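Local structure of lipoprotein (Mycoplasma mycoides subsp. capri, 7ADK) at residues B[200-203]-B[204-208]; B[216-220]-B[221-225]. The protein is a lipoprotein that probably acts as a peptidase of the PA (chymotrypsin-like) clan, with a substrate that remains uncertain. All coordinates share one frame; numbering follows the deposited sequence.

Contact 1 (B[200-203]-B[204-208]); sequences NSIN and LKEYR
A chi1 of 67° sets CG of Asn-203 between its own backbone N and carbonyl carbon, while Lys-205, with chi1 -152°, turns its CG opposite the backbone N. The two side chains therefore run alongside each other in the same direction, and the amide ND2 of Asn-203 rests 4.0 Å from CB of Lys-205 in a plain van der Waals contact. Nearby, the branch methyl CG2 of Ile-202 meets CB of Glu-206 at 4.2 Å, and the two chains cross at a slant. Glu-206 has a positive phi of 73°, in the left-handed region, just before Tyr-207, which occupies the N-cap position of helix 208-212. One face of the Tyr-207 ring has the carbonyl O of Lys-205 3.8 Å above it, displaced toward the rim. Lys-205 suits its place because its long chain, bent at chi2 and chi3, brings NZ to 2.9 Å from Glu-206 OE1 in a salt bridge. Arg-208 grips the other oxygen side-on: Arg-208 NH2 lies 2.8 Å from Glu-206 OE2, nearly along its C-O axis. Arg-208 NE reaches the same Glu-206 OE2 at 2.9 Å, from above the carboxylate plane. Asn-234 ND2 donates to that oxygen too. Although Glu-206 is buried, its salt bridges to Lys-205 and Arg-208 probably keep it ionised.

Contact 2 (B[216-220]-B[221-225]); sequences NIKKF and DDQAA
The Phe-220 ring and the Gln-223 amide lie side by side and point the same way, their planes 83° apart, nearly perpendicular. NE2 of Gln-223 comes to 4.2 Å from the Phe-220 ring carbon CD1, approaching obliquely. A buried aromatic suits position 220, for the ring is also stacked with that of Tyr-232 and touches Leu-799. The same amide nitrogen meets aliphatic lysine: Lys-218 CD lies 3.5 Å from Gln-223 NE2, the lysine chain passing obliquely by the amide. Lys-218 is extended beyond CG, so its methylenes can line this buried spot while NZ travels on to bond Ser-705 OG. Glutamine fits here because its amide can touch lysine carbons while OE1 accepts a weak hydrogen bond from Thr-231 N. These contacts lie beside the start of helix 220-226, with Lys-219 at the N-cap and Phe-220 opening the first turn. Two i to i+4 backbone bonds wind it: Gln-223 N to Lys-219 O at 2.8 Å and Ala-224 N to Phe-220 O at 3.2 Å. Acidic residues suit such a turn, where Asp-221 and Asp-222 probably interact favourably with the positive end of the helix dipole. With chi1 -64°, Asp-222 places OD2 3.8 Å from CB of Lys-219; the same oxygen accepts a hydrogen bond from Asn-184 ND2 on helix 176-192. Lys-219 NZ stays 5.9 Å from Asp-222 OD2.

In the fold
Contact 1 and contact 2 follow in series along the chain, each leading into a helix: residues 204-208 run into helix 208-212, and the loop residues of contact 2 run into helix 220-226. Their centres are 13 Å apart and their nearest atoms about 5 Å, without touching. Both lie on the same side of the chain's centre, contact 1 farther out at 36 Å and contact 2 at 27 Å, centre to centre. Neighbouring residues of the following chain serve each contact separately: Thr-231 and Tyr-232 beside contact 2, Asn-234 and Leu-237 beside contact 1. Contact 2 also packs on helix 176-192 through Asn-184 and Met-188, whereas contact 1 is a surface loop with one buried residue, Glu-206.

Contact 1 (B[200-203]-B[204-208])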
# COMPACT_ATOMS: atom_id res chain seq x y z
N ASN B 200 29.66 -36.58 -8.84
CA ASN B 200 30.66 -37.59 -8.43
C ASN B 200 30.49 -38.03 -6.96
O ASN B 200 30.15 -37.24 -6.08
CB ASN B 200 32.08 -37.07 -8.72
CG ASN B 200 32.40 -35.75 -8.06
OD1 ASN B 200 31.83 -34.72 -8.39
ND2 ASN B 200 33.31 -35.72 -7.12
N SER B 201 30.71 -39.32 -6.69
CA SER B 201 30.20 -40.01 -5.50
C SER B 201 31.25 -40.98 -4.94
O SER B 201 32.13 -41.42 -5.67
CB SER B 201 28.90 -40.73 -5.88
OG SER B 201 27.85 -39.83 -6.18
N ILE B 202 31.16 -41.30 -3.66
CA ILE B 202 32.11 -42.14 -2.92
C ILE B 202 31.45 -43.47 -2.53
O ILE B 202 30.24 -43.56 -2.40
CB ILE B 202 32.74 -41.34 -1.75
CG1 ILE B 202 33.50 -40.09 -2.25
CG2 ILE B 202 33.66 -42.18 -0.87
CD1 ILE B 202 34.71 -40.33 -3.16
N ASN B 203 32.25 -44.53 -2.45
CA ASN B 203 31.83 -45.92 -2.21
C ASN B 203 31.33 -46.19 -0.77
O ASN B 203 31.26 -45.29 0.07
CB ASN B 203 32.99 -46.84 -2.61
CG ASN B 203 34.22 -46.73 -1.71
OD1 ASN B 203 34.50 -45.72 -1.10
ND2 ASN B 203 34.98 -47.78 -1.60
N LEU B 204 30.97 -47.44 -0.49
CA LEU B 204 30.37 -47.94 0.76
C LEU B 204 31.27 -47.88 2.02
O LEU B 204 30.77 -47.95 3.14
CB LEU B 204 29.92 -49.38 0.44
CG LEU B 204 29.10 -50.11 1.51
CD1 LEU B 204 27.84 -49.35 1.90
CD2 LEU B 204 28.69 -51.47 0.96
N LYS B 205 32.59 -47.78 1.85
CA LYS B 205 33.58 -47.52 2.91
C LYS B 205 33.50 -46.04 3.32
O LYS B 205 32.61 -45.30 2.91
CB LYS B 205 34.97 -47.94 2.36
CG LYS B 205 36.02 -48.41 3.39
CD LYS B 205 37.20 -47.47 3.73
CE LYS B 205 38.08 -47.09 2.53
NZ LYS B 205 39.10 -46.08 2.90
N GLU B 206 34.49 -45.56 4.07
CA GLU B 206 34.85 -44.13 4.13
C GLU B 206 33.86 -43.22 4.90
O GLU B 206 34.03 -42.01 4.98
CB GLU B 206 35.21 -43.62 2.72
CG GLU B 206 36.07 -42.37 2.62
CD GLU B 206 37.40 -42.42 3.39
OE1 GLU B 206 37.93 -43.54 3.61
OE2 GLU B 206 37.93 -41.34 3.75
N TYR B 207 32.90 -43.82 5.59
CA TYR B 207 32.07 -43.18 6.60
C TYR B 207 32.82 -42.86 7.90
O TYR B 207 32.23 -42.35 8.84
CB TYR B 207 30.81 -44.02 6.84
CG TYR B 207 29.93 -44.16 5.61
CD1 TYR B 207 29.55 -43.02 4.87
CD2 TYR B 207 29.49 -45.43 5.20
CE1 TYR B 207 28.76 -43.15 3.72
CE2 TYR B 207 28.70 -45.57 4.05
CZ TYR B 207 28.33 -44.43 3.30
OH TYR B 207 27.56 -44.57 2.21
N ARG B 208 34.15 -43.02 7.96
CA ARG B 208 34.97 -42.40 9.02
C ARG B 208 34.81 -40.88 9.06
O ARG B 208 34.88 -40.29 10.13
CB ARG B 208 36.43 -42.86 8.91
CG ARG B 208 37.17 -42.43 7.63
CD ARG B 208 37.97 -41.16 7.78
NE ARG B 208 38.48 -40.68 6.50
CZ ARG B 208 39.18 -39.60 6.27
NH1 ARG B 208 39.62 -38.81 7.20
NH2 ARG B 208 39.44 -39.31 5.04

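Contact 2 (B[216-220]-B[221-225])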
# COMPACT_ATOMS: atom_id res chain seq x y z
N ASN B 216 31.43 -32.33 15.59
CA ASN B 216 30.50 -31.32 15.07
C ASN B 216 29.56 -32.00 14.06
O ASN B 216 30.03 -32.68 13.15
CB ASN B 216 31.27 -30.18 14.40
CG ASN B 216 32.21 -30.66 13.31
OD1 ASN B 216 33.26 -31.22 13.56
ND2 ASN B 216 31.87 -30.48 12.06
N ILE B 217 28.26 -31.76 14.13
CA ILE B 217 27.26 -32.76 13.70
C ILE B 217 26.56 -32.30 12.41
O ILE B 217 26.29 -31.11 12.26
CB ILE B 217 26.24 -32.99 14.86
CG1 ILE B 217 26.88 -33.73 16.05
CG2 ILE B 217 24.93 -33.66 14.43
CD1 ILE B 217 26.92 -35.26 15.98
N LYS B 218 26.34 -33.26 11.50
CA LYS B 218 25.72 -33.21 10.15
C LYS B 218 25.23 -34.63 9.81
O LYS B 218 25.22 -35.48 10.70
CB LYS B 218 26.76 -32.71 9.12
CG LYS B 218 27.22 -31.30 9.44
CD LYS B 218 27.98 -30.54 8.37
CE LYS B 218 28.08 -29.11 8.89
NZ LYS B 218 28.63 -28.14 7.95
N LYS B 219 24.92 -34.97 8.55
CA LYS B 219 24.95 -36.37 8.06
C LYS B 219 25.26 -36.45 6.57
O LYS B 219 24.65 -35.74 5.79
CB LYS B 219 23.63 -37.08 8.43
CG LYS B 219 23.76 -38.61 8.45
CD LYS B 219 22.56 -39.27 9.12
CE LYS B 219 22.72 -40.79 9.23
NZ LYS B 219 21.59 -41.40 9.95
N PHE B 220 26.23 -37.25 6.16
CA PHE B 220 26.92 -37.11 4.87
C PHE B 220 26.04 -37.29 3.62
O PHE B 220 26.09 -36.46 2.71
CB PHE B 220 28.14 -38.04 4.86
CG PHE B 220 29.46 -37.48 5.39
CD1 PHE B 220 29.52 -36.31 6.19
CD2 PHE B 220 30.66 -38.12 5.05
CE1 PHE B 220 30.76 -35.77 6.56
CE2 PHE B 220 31.89 -37.57 5.43
CZ PHE B 220 31.94 -36.39 6.17
N ASP B 221 25.19 -38.32 3.56
CA ASP B 221 24.25 -38.50 2.43
C ASP B 221 23.08 -37.49 2.44
O ASP B 221 22.55 -37.17 1.38
CB ASP B 221 23.71 -39.92 2.45
CG ASP B 221 22.80 -40.18 1.25
OD1 ASP B 221 23.27 -40.07 0.10
OD2 ASP B 221 21.62 -40.51 1.45
N ASP B 222 22.68 -36.98 3.60
CA ASP B 222 21.73 -35.87 3.70
C ASP B 222 22.38 -34.60 3.15
O ASP B 222 21.83 -33.93 2.29
CB ASP B 222 21.25 -35.61 5.13
CG ASP B 222 20.44 -36.71 5.82
OD1 ASP B 222 20.10 -37.74 5.20
OD2 ASP B 222 20.13 -36.51 7.01
N GLN B 223 23.60 -34.32 3.59
CA GLN B 223 24.37 -33.13 3.23
C GLN B 223 24.61 -33.01 1.72
O GLN B 223 24.64 -31.90 1.20
CB GLN B 223 25.70 -33.17 3.99
CG GLN B 223 26.34 -31.80 4.08
CD GLN B 223 27.83 -31.84 4.28
OE1 GLN B 223 28.59 -31.43 3.43
NE2 GLN B 223 28.32 -32.37 5.37
N ALA B 224 24.70 -34.12 1.01
CA ALA B 224 24.80 -34.15 -0.45
C ALA B 224 23.54 -33.63 -1.15
O ALA B 224 23.62 -33.35 -2.35
CB ALA B 224 25.14 -35.57 -0.86
N ALA B 225 22.41 -33.49 -0.46
CA ALA B 225 21.14 -33.01 -1.00
C ALA B 225 20.46 -31.86 -0.23
O ALA B 225 19.69 -31.14 -0.86
CB ALA B 225 20.20 -34.21 -1.13